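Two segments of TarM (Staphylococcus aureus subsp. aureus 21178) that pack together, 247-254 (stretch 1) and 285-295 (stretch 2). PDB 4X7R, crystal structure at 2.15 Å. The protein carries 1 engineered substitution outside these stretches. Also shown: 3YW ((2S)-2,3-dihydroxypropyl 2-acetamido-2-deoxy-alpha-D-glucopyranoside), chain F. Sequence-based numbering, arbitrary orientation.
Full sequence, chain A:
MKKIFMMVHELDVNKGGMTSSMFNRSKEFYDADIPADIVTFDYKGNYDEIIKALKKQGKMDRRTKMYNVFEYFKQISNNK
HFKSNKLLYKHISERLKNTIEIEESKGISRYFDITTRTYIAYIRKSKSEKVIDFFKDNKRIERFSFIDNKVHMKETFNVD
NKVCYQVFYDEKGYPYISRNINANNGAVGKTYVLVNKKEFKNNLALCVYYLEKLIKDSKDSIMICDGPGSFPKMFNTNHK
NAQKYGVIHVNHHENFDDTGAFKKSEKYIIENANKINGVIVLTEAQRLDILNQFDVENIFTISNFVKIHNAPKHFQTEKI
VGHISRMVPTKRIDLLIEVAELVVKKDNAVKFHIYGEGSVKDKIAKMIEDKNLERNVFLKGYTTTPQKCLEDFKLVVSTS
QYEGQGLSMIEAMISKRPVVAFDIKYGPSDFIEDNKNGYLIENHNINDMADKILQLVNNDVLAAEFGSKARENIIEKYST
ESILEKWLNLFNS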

# COMPACT_ATOMS: atom_id res chain seq x y z
N VAL A 247 8.40 11.65 -3.11
CA VAL A 247 9.29 10.48 -3.13
C VAL A 247 8.78 9.54 -4.23
O VAL A 247 7.63 9.11 -4.16
N ILE A 248 9.62 9.25 -5.23
CA ILE A 248 9.31 8.31 -6.30
C ILE A 248 9.80 6.91 -5.84
O ILE A 248 10.97 6.73 -5.50
N HIS A 249 8.87 5.99 -5.68
CA HIS A 249 9.18 4.66 -5.13
C HIS A 249 9.43 3.60 -6.21
O HIS A 249 9.86 2.50 -5.90
N VAL A 250 9.18 3.94 -7.46
CA VAL A 250 9.22 2.95 -8.56
C VAL A 250 10.11 3.39 -9.72
O VAL A 250 10.47 4.56 -9.84
N ASN A 251 10.35 2.47 -10.64
CA ASN A 251 10.99 2.79 -11.89
C ASN A 251 9.93 3.67 -12.63
O ASN A 251 8.75 3.27 -12.73
N HIS A 252 10.32 4.89 -13.03
CA HIS A 252 9.44 5.88 -13.65
C HIS A 252 9.02 5.52 -15.09
O HIS A 252 8.15 6.18 -15.66
N HIS A 253 9.62 4.49 -15.69
CA HIS A 253 9.18 4.08 -17.02
C HIS A 253 7.94 3.21 -16.86
O HIS A 253 7.76 2.54 -15.82
N GLU A 254 7.09 3.20 -17.90
CA GLU A 254 5.91 2.35 -17.94
C GLU A 254 6.36 0.88 -17.97
O GLU A 254 7.32 0.53 -18.68
N ALA A 285 21.40 5.73 -9.94
CA ALA A 285 21.16 5.45 -11.37
C ALA A 285 19.85 6.04 -11.86
O ALA A 285 19.83 6.65 -12.92
N GLN A 286 18.77 5.96 -11.06
CA GLN A 286 17.49 6.56 -11.46
C GLN A 286 17.61 8.06 -11.56
O GLN A 286 17.02 8.65 -12.46
N ARG A 287 18.33 8.71 -10.61
CA ARG A 287 18.52 10.17 -10.61
C ARG A 287 19.20 10.63 -11.89
O ARG A 287 18.73 11.59 -12.53
N LEU A 288 20.25 9.92 -12.31
CA LEU A 288 20.97 10.24 -13.55
C LEU A 288 20.08 10.04 -14.78
O LEU A 288 20.08 10.88 -15.68
N ASP A 289 19.30 8.93 -14.80
CA ASP A 289 18.38 8.66 -15.92
C ASP A 289 17.35 9.76 -16.03
O ASP A 289 17.10 10.26 -17.12
N ILE A 290 16.83 10.22 -14.90
CA ILE A 290 15.82 11.29 -14.88
C ILE A 290 16.41 12.61 -15.40
O ILE A 290 15.79 13.28 -16.22
N LEU A 291 17.59 12.97 -14.90
CA LEU A 291 18.29 14.20 -15.27
C LEU A 291 18.63 14.24 -16.76
O LEU A 291 18.55 15.30 -17.37
N ASN A 292 18.97 13.08 -17.35
CA ASN A 292 19.30 12.98 -18.77
C ASN A 292 18.09 13.12 -19.66
O ASN A 292 18.20 13.80 -20.68
N GLN A 293 16.94 12.54 -19.23
CA GLN A 293 15.63 12.51 -19.90
C GLN A 293 14.75 13.75 -19.72
O GLN A 293 13.91 14.00 -20.59
N PHE A 294 14.83 14.46 -18.56
CA PHE A 294 13.95 15.59 -18.22
C PHE A 294 14.67 16.93 -18.00
O PHE A 294 15.83 16.94 -17.58
N ASP A 295 13.97 18.06 -18.25
CA ASP A 295 14.50 19.41 -18.04
C ASP A 295 14.20 19.91 -16.60
O ASP A 295 13.42 20.86 -16.41

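Side-chain packing between the irregular segment 247-254 and the helix 285-293 of TarM, a small contact (323 Å² buried, both sides summed) held mainly by two glutamines and two histidines. His252 is the centrepiece. Its CA-to-CB bond points toward the helix, and chi1 of 62° (p) with chi2 of -63° sets the imidazole along the helix surface so that both ring nitrogens find glutamine partners. His252 ND1 accepts a hydrogen bond from Gln286 NE2 (3.1 Å), while His252 NE2 donates to Gln293 OE1 (2.8 Å) in an almost linear bond of 176°; the ring is therefore protonated at NE2 and free to accept at ND1. Between these two anchors, Ile290 covers one face of the ring: its CA-to-CB bond points sideways, but the m,t rotamer brings CG1 to 3.8 Å from the ring centroid of His252, a CH-pi contact only 12° off the ring normal. Asp289 CB lies near the ring plane, 4.4 Å from His252 CE1, and His252 CD2 approaches the edge of the Phe294 ring, 4.0 Å from CE1. Phe294 (chi1 m, chi2 89°) is the first residue to leave helical phi/psi, yet its CA-to-CB bond still points toward stretch 1.

The CA-to-CB bond of Gln286 points toward stretch 1, and chi1 and chi2 are both t, an extended chain that carries its amide across the gap. Gln286 NE2 spends its two protons on Val250 O (2.8 Å) and His252 ND1, joining a backbone carbonyl to the imidazole; the same Gln286 NE2 packs 3.9 Å from Ile248 CG2. At the other end of the amide, a water lies within hydrogen-bonding distance of both Gln286 OE1 (2.6 Å) and Ile248 O (2.7 Å), linking the two. Ile248 itself is m,t, its CA-to-CB bond toward the helix.

Gln293, one residue before Phe294, uses m,t and chi3 of -13° to serve two histidines: OE1 accepts from His252, and Gln293 NE2 donates to His253 NE2 (3.1 Å, 142°), near the plane of that ring. The CA-to-CB bond of His253 runs sideways, but chi1 m and chi2 88° bring the ring end nearer the helix. Asn251 steadies this pose: its CA-to-CB bond points away from the helix, and its t rotamer lets Asn251 OD1 accept from both His253 N (3.0 Å) and His253 ND1 (2.8 Å), leaving His253 NE2 as the acceptor for Gln293.

The CA-to-CB bonds of His249 and Val250, both chi1 m, point away from the helix, and the two side chains meet the bound glycoside 3YW instead: His249 ND1 hydrogen-bonds 3YW O6 (2.7 Å), and Val250 CG1 lies 3.3 Å from 3YW O7.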

# COMPACT_ATOMS: atom_id res chain seq x y z
CB VAL A 247 9.44 9.73 -1.76
CG1 VAL A 247 10.25 8.44 -1.93
CG2 VAL A 247 10.06 10.62 -0.68
CB ILE A 248 9.81 8.80 -7.67
CG1 ILE A 248 8.86 9.96 -8.14
CG2 ILE A 248 9.83 7.65 -8.70
CD1 ILE A 248 9.22 10.73 -9.28
CB HIS A 249 8.03 4.20 -4.21
CG HIS A 249 7.98 4.95 -2.92
ND1 HIS A 249 8.67 4.50 -1.81
CD2 HIS A 249 7.32 6.09 -2.61
CE1 HIS A 249 8.40 5.37 -0.85
NE2 HIS A 249 7.60 6.35 -1.29
CB VAL A 250 7.76 2.68 -9.07
CG1 VAL A 250 6.83 2.17 -7.96
CG2 VAL A 250 7.15 3.94 -9.70
CB ASN A 251 11.31 1.50 -12.68
CG ASN A 251 12.07 1.74 -13.96
OD1 ASN A 251 11.86 2.74 -14.64
ND2 ASN A 251 12.96 0.81 -14.34
CB HIS A 252 10.08 7.27 -13.58
CG HIS A 252 11.37 7.34 -14.34
ND1 HIS A 252 12.47 6.57 -13.96
CD2 HIS A 252 11.69 8.07 -15.43
CE1 HIS A 252 13.42 6.85 -14.85
NE2 HIS A 252 12.99 7.75 -15.75
CB HIS A 253 10.25 3.26 -17.75
CG HIS A 253 11.53 3.98 -18.00
ND1 HIS A 253 12.56 3.97 -17.05
CD2 HIS A 253 11.96 4.61 -19.11
CE1 HIS A 253 13.56 4.64 -17.60
NE2 HIS A 253 13.26 5.05 -18.84
CB GLU A 254 5.03 2.66 -19.17
CG GLU A 254 4.04 3.78 -18.92
CD GLU A 254 2.73 3.41 -18.25
OE1 GLU A 254 2.75 2.78 -17.17
OE2 GLU A 254 1.67 3.81 -18.79
CB ALA A 285 21.24 3.95 -11.65
CB GLN A 286 16.34 6.15 -10.50
CG GLN A 286 14.94 6.58 -11.02
CD GLN A 286 13.77 5.98 -10.28
OE1 GLN A 286 13.88 5.51 -9.16
NE2 GLN A 286 12.59 6.03 -10.89
CB ARG A 287 19.35 10.61 -9.38
CG ARG A 287 19.71 12.08 -9.41
CD ARG A 287 20.45 12.51 -8.16
NE ARG A 287 20.88 13.90 -8.30
CZ ARG A 287 22.03 14.26 -8.87
NH1 ARG A 287 22.87 13.33 -9.31
NH2 ARG A 287 22.34 15.54 -8.99
CB LEU A 288 22.27 9.42 -13.66
CG LEU A 288 23.30 9.67 -12.53
CD1 LEU A 288 24.40 8.63 -12.56
CD2 LEU A 288 23.89 11.05 -12.63
CB ASP A 289 17.68 7.29 -15.75
CG ASP A 289 18.60 6.11 -15.96
OD1 ASP A 289 19.68 6.31 -16.54
OD2 ASP A 289 18.20 4.99 -15.61
CB ILE A 290 15.17 11.42 -13.48
CG1 ILE A 290 14.20 10.23 -13.23
CG2 ILE A 290 14.46 12.78 -13.31
CD1 ILE A 290 13.65 10.13 -11.81
CB LEU A 291 19.56 14.41 -14.40
CG LEU A 291 19.33 14.73 -12.91
CD1 LEU A 291 20.67 14.80 -12.18
CD2 LEU A 291 18.56 16.02 -12.72
CB ASN A 292 20.09 11.71 -19.09
CG ASN A 292 21.43 11.64 -18.41
OD1 ASN A 292 22.06 12.67 -18.14
ND2 ASN A 292 21.90 10.43 -18.09
CB GLN A 293 14.82 11.31 -19.37
CG GLN A 293 15.16 9.93 -19.96
CD GLN A 293 14.83 8.74 -19.05
OE1 GLN A 293 14.55 8.86 -17.82
NE2 GLN A 293 14.92 7.54 -19.65
CB PHE A 294 13.09 15.24 -16.98
CG PHE A 294 12.13 14.09 -17.18
CD1 PHE A 294 12.52 12.77 -16.94
CD2 PHE A 294 10.82 14.32 -17.60
CE1 PHE A 294 11.64 11.70 -17.14
CE2 PHE A 294 9.93 13.25 -17.80
CZ PHE A 294 10.34 11.95 -17.57
CB ASP A 295 13.96 20.42 -19.10
CG ASP A 295 14.60 21.81 -19.04
OD1 ASP A 295 15.74 21.93 -18.54
OD2 ASP A 295 13.95 22.78 -19.49
O3A 3YW F . 3.30 1.81 -6.62
C4A 3YW F . 5.62 0.81 -3.85
C5A 3YW F . 4.80 0.69 -5.11
O5 3YW F . 8.53 1.20 -2.96
C6A 3YW F . 4.13 1.99 -5.48
C5 3YW F . 9.49 0.43 -2.22
C6 3YW F . 9.86 1.26 -1.01
C4 3YW F . 10.66 0.09 -3.14
O6 3YW F . 10.41 2.51 -1.37
C3 3YW F . 10.14 -0.85 -4.23
O4 3YW F . 11.68 -0.58 -2.41
O3 3YW F . 11.17 -1.19 -5.16
O7 3YW F . 8.82 -0.51 -7.74
C7 3YW F . 8.28 -1.37 -7.04
C8 3YW F . 7.64 -2.59 -7.64
N2 3YW F . 8.24 -1.29 -5.71
C2 3YW F . 8.94 -0.25 -4.96
C1 3YW F . 7.95 0.54 -4.08
O1 3YW F . 6.73 -0.08 -3.80
O2 3YW F . 3.81 -0.32 -4.93
O HOH W 1 13.05 5.46 -6.71